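Local coordinates for protein FOKI restriction endonuclease (Planomicrobium okeanokoites, PDB 2FOK) that recognises an asymmetric DNA site and, as a type IIS restriction endonuclease, hydrolyses both strands a fixed distance outside it in a metal-dependent reaction, at residues S223-Y226 against A227-I230; H174-K177 against F178-G181. One frame throughout, in Å; residues are numbered along the deposited sequence.

Contact 1: S223-Y226 against A227-I230; sequences SDKY and ARMI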
loop_
_atom_site.group_PDB
_atom_site.type_symbol
_atom_site.label_atom_id
_atom_site.label_comp_id
_atom_site.label_asym_id
_atom_site.label_seq_id
_atom_site.Cartn_x
_atom_site.Cartn_y
_atom_site.Cartn_z
ATOM N N SER A 223 2.154 1.242 -0.966
ATOM C CA SER A 223 3.231 0.613 -1.736
ATOM C C SER A 223 4.265 1.643 -2.195
ATOM O O SER A 223 5.454 1.326 -2.332
ATOM C CB SER A 223 2.664 -0.117 -2.947
ATOM O OG SER A 223 2.332 -1.463 -2.633
ATOM N N ASP A 224 3.812 2.871 -2.445
ATOM C CA ASP A 224 4.710 3.945 -2.857
ATOM C C ASP A 224 5.650 4.267 -1.688
ATOM O O ASP A 224 6.801 4.639 -1.902
ATOM C CB ASP A 224 3.910 5.194 -3.257
ATOM C CG ASP A 224 2.824 4.884 -4.276
ATOM O OD1 ASP A 224 3.051 4.003 -5.127
ATOM O OD2 ASP A 224 1.742 5.509 -4.230
ATOM N N LYS A 225 5.140 4.111 -0.465
ATOM C CA LYS A 225 5.879 4.336 0.787
ATOM C C LYS A 225 6.991 3.294 0.908
ATOM O O LYS A 225 8.165 3.620 1.117
ATOM C CB LYS A 225 4.929 4.166 1.980
ATOM C CG LYS A 225 4.789 5.377 2.881
ATOM C CD LYS A 225 3.405 6.013 2.720
ATOM C CE LYS A 225 2.459 5.626 3.850
ATOM N NZ LYS A 225 1.090 6.146 3.595
ATOM N N TYR A 226 6.593 2.029 0.796
ATOM C CA TYR A 226 7.508 0.898 0.868
ATOM C C TYR A 226 8.583 0.989 -0.213
ATOM O O TYR A 226 9.751 0.757 0.068
ATOM C CB TYR A 226 6.728 -0.411 0.714
ATOM C CG TYR A 226 5.681 -0.619 1.788
ATOM C CD1 TYR A 226 5.923 -0.228 3.096
ATOM C CD2 TYR A 226 4.452 -1.207 1.498
ATOM C CE1 TYR A 226 4.988 -0.411 4.090
ATOM C CE2 TYR A 226 3.495 -1.398 2.497
ATOM C CZ TYR A 226 3.776 -0.994 3.795
ATOM O OH TYR A 226 2.863 -1.176 4.817
ATOM N N ALA A 227 8.188 1.328 -1.442
ATOM C CA ALA A 227 9.132 1.447 -2.564
ATOM C C ALA A 227 10.185 2.527 -2.347
ATOM O O ALA A 227 11.316 2.404 -2.820
ATOM C CB ALA A 227 8.387 1.749 -3.848
ATOM N N ARG A 228 9.800 3.598 -1.659
ATOM C CA ARG A 228 10.705 4.705 -1.385
ATOM C C ARG A 228 11.676 4.292 -0.287
ATOM O O ARG A 228 12.872 4.583 -0.350
ATOM C CB ARG A 228 9.905 5.945 -0.953
ATOM C CG ARG A 228 10.680 6.926 -0.073
ATOM C CD ARG A 228 9.851 8.137 0.344
ATOM N NE ARG A 228 8.718 7.793 1.200
ATOM C CZ ARG A 228 8.827 7.402 2.467
ATOM N NH1 ARG A 228 10.020 7.301 3.033
ATOM N NH2 ARG A 228 7.742 7.110 3.175
ATOM N N MET A 229 11.148 3.606 0.720
ATOM C CA MET A 229 11.956 3.142 1.840
ATOM C C MET A 229 12.918 2.055 1.391
ATOM O O MET A 229 14.134 2.191 1.541
ATOM C CB MET A 229 11.051 2.606 2.952
ATOM C CG MET A 229 10.197 3.684 3.608
ATOM S SD MET A 229 11.197 5.121 4.041
ATOM C CE MET A 229 12.082 4.454 5.476
ATOM N N ILE A 230 12.380 0.973 0.837
ATOM C CA ILE A 230 13.238 -0.105 0.384
ATOM C C ILE A 230 14.249 0.418 -0.628
ATOM O O ILE A 230 15.421 0.047 -0.589
ATOM C CB ILE A 230 12.441 -1.258 -0.238
ATOM C CG1 ILE A 230 11.362 -1.732 0.742
ATOM C CG2 ILE A 230 13.391 -2.429 -0.557
ATOM C CD1 ILE A 230 10.356 -2.696 0.142
#
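Ile230 CG1 stands anti to its own carbonyl carbon (chi1 -54°), a setting that folds the branch back along helix 222-236 onto Tyr226 one turn earlier. CG1 sits 3.0 Å from Tyr226 O, and the extended CD1 goes on to meet Tyr226 CB at 4.3 Å. Arg228 runs along the helix surface beside Lys225, both side chains pointing the same way. A bend at chi3 (65°) turns its guanidinium so that NH2 lies 3.4 Å from Lys225 CG, with Lys225 O above one face, toward the rim. Met229 CG also packs on that carbonyl, 3.2 Å from Lys225 O. The backbone pairs are helical: Ile230 N gives Tyr226 O a bond of 2.7 Å, and Met229 N reaches Lys225 O at 3.0 Å. An alanine in place of Ile230 would keep the backbone bond but would probably leave a gap beside Tyr226 CB and against Pro161, Ala162 and Ile165 of helix 160-169. The polar ends look elsewhere: Arg228 NE pairs with Glu220 OE1, and its NH2 bonds to Gln12 O. Lys225 NZ lies 6.7 Å from Arg228 NH2, and the two like charges do not touch; the lysine meets the guanidinium through its CG methylene, not through its ammonium, while Glu220 probably offsets the arginine's charge.

Contact 2: H174-K177 against F178-G181; sequences HLTK and FDLG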
loop_
_atom_site.group_PDB
_atom_site.type_symbol
_atom_site.label_atom_id
_atom_site.label_comp_id
_atom_site.label_asym_id
_atom_site.label_seq_id
_atom_site.Cartn_x
_atom_site.Cartn_y
_atom_site.Cartn_z
ATOM N N HIS A 174 14.314 3.804 -15.308
ATOM C CA HIS A 174 14.412 4.875 -14.315
ATOM C C HIS A 174 12.988 5.071 -13.808
ATOM O O HIS A 174 12.153 5.657 -14.500
ATOM C CB HIS A 174 14.898 6.161 -14.964
ATOM C CG HIS A 174 15.171 7.264 -13.991
ATOM N ND1 HIS A 174 15.296 7.044 -12.637
ATOM C CD2 HIS A 174 15.365 8.592 -14.178
ATOM C CE1 HIS A 174 15.556 8.190 -12.030
ATOM N NE2 HIS A 174 15.602 9.144 -12.942
ATOM N N LEU A 175 12.695 4.591 -12.606
ATOM C CA LEU A 175 11.330 4.706 -12.108
ATOM C C LEU A 175 11.116 5.420 -10.775
ATOM O O LEU A 175 12.007 5.466 -9.913
ATOM C CB LEU A 175 10.707 3.308 -12.046
ATOM C CG LEU A 175 11.058 2.348 -13.185
ATOM C CD1 LEU A 175 10.529 0.954 -12.863
ATOM C CD2 LEU A 175 10.444 2.850 -14.494
ATOM N N THR A 176 9.911 5.980 -10.629
ATOM C CA THR A 176 9.499 6.682 -9.422
ATOM C C THR A 176 8.911 5.638 -8.485
ATOM O O THR A 176 8.631 4.507 -8.903
ATOM C CB THR A 176 8.401 7.741 -9.704
ATOM O OG1 THR A 176 7.279 7.119 -10.348
ATOM C CG2 THR A 176 8.934 8.843 -10.590
ATOM N N LYS A 177 8.722 6.030 -7.228
ATOM C CA LYS A 177 8.167 5.165 -6.197
ATOM C C LYS A 177 6.777 4.668 -6.592
ATOM O O LYS A 177 6.338 3.597 -6.152
ATOM C CB LYS A 177 8.071 5.944 -4.894
ATOM C CG LYS A 177 7.272 7.241 -5.026
ATOM C CD LYS A 177 7.011 7.877 -3.670
ATOM C CE LYS A 177 7.388 9.361 -3.671
ATOM N NZ LYS A 177 6.764 10.100 -2.542
ATOM N N PHE A 178 6.088 5.457 -7.419
ATOM C CA PHE A 178 4.739 5.121 -7.886
ATOM C C PHE A 178 4.757 4.035 -8.946
ATOM O O PHE A 178 3.886 3.156 -8.951
ATOM C CB PHE A 178 4.035 6.349 -8.476
ATOM C CG PHE A 178 4.119 7.565 -7.615
ATOM C CD1 PHE A 178 3.206 7.768 -6.585
ATOM C CD2 PHE A 178 5.115 8.515 -7.832
ATOM C CE1 PHE A 178 3.284 8.899 -5.786
ATOM C CE2 PHE A 178 5.198 9.648 -7.034
ATOM C CZ PHE A 178 4.280 9.840 -6.011
ATOM N N ASP A 179 5.729 4.119 -9.853
ATOM C CA ASP A 179 5.876 3.137 -10.936
ATOM C C ASP A 179 6.360 1.819 -10.384
ATOM O O ASP A 179 6.209 0.773 -11.008
ATOM C CB ASP A 179 6.893 3.611 -11.960
ATOM C CG ASP A 179 6.252 4.301 -13.126
ATOM O OD1 ASP A 179 5.006 4.247 -13.212
ATOM O OD2 ASP A 179 6.998 4.895 -13.942
ATOM N N LEU A 180 6.990 1.895 -9.218
ATOM C CA LEU A 180 7.507 0.725 -8.533
ATOM C C LEU A 180 6.423 0.215 -7.607
ATOM O O LEU A 180 6.139 -0.978 -7.569
ATOM C CB LEU A 180 8.757 1.103 -7.737
ATOM C CG LEU A 180 9.992 1.309 -8.618
ATOM C CD1 LEU A 180 11.065 2.100 -7.868
ATOM C CD2 LEU A 180 10.522 -0.043 -9.061
ATOM N N GLY A 181 5.791 1.136 -6.888
ATOM C CA GLY A 181 4.743 0.771 -5.947
ATOM C C GLY A 181 3.579 -0.017 -6.507
ATOM O O GLY A 181 3.016 -0.862 -5.820
#
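Thr176 N-caps helix 177-181, its OG1 accepting a weak bond of 3.4 Å from Asp179 N, within a subdomain whose helices and small antiparallel sheet are consistent with a winged helix. With chi1 at 56°, OG1 lies between the backbone N and the carbonyl carbon, turned toward the first helical turn. The same oxygen meets the edge of the Phe178 ring in its plane, 3.6 Å from CD2. Over one face of that ring passes the Lys177 chain: CG makes a CH-pi contact 3.8 Å from the Phe178 centroid and 16° off the normal, and CE approaches CZ to 3.9 Å. Thr176 O adds a bond from Leu180 N, 3.1 Å long, while Gly181 N closes on Lys177 O at 2.6 Å. On the strand side, Leu175 crosses Asp179 and Leu180 at about a right angle, its CB 3.8 Å from Asp179 CB and its CD1 3.9 Å from Leu180 CD2. Further out, Leu169 and Leu168 of helix 160-169 back the two leucines, and Leu200 of helix 197-205 packs on Phe178. Leu175 is paired through its backbone with Phe265 of strand 258-267. Glu197 OE2 is hydrogen-bonded to the capping Thr176 OG1, and Lys177 NZ, carried past the CZ rim of the phenyl ring, ends in a salt bridge with Glu220 OE1.

Contacts 1 and 2 have centres about 9 Å apart and belong to one recognition subdomain, where helix 177-181 lies against the early turns of helix 222-236. Atoms pack directly across the seam: Ser223 CB lies 3.0 Å from Gly181 O, Ala227 CB 3.6 Å from Lys177 O, and Asp224 OD1 3.4 Å from Phe178 CA. Glu220 OE1 joins them by charge, pairing with Lys177 of contact 2 and Arg228 of contact 1. Ser194 OG also serves both, hydrogen-bonding Asp224 OD1 and, weakly, Phe178 O. Both contacts lie within the range of recognition subdomain 2; the nuclease chemistry probably belongs to the cleavage domain elsewhere in the chain.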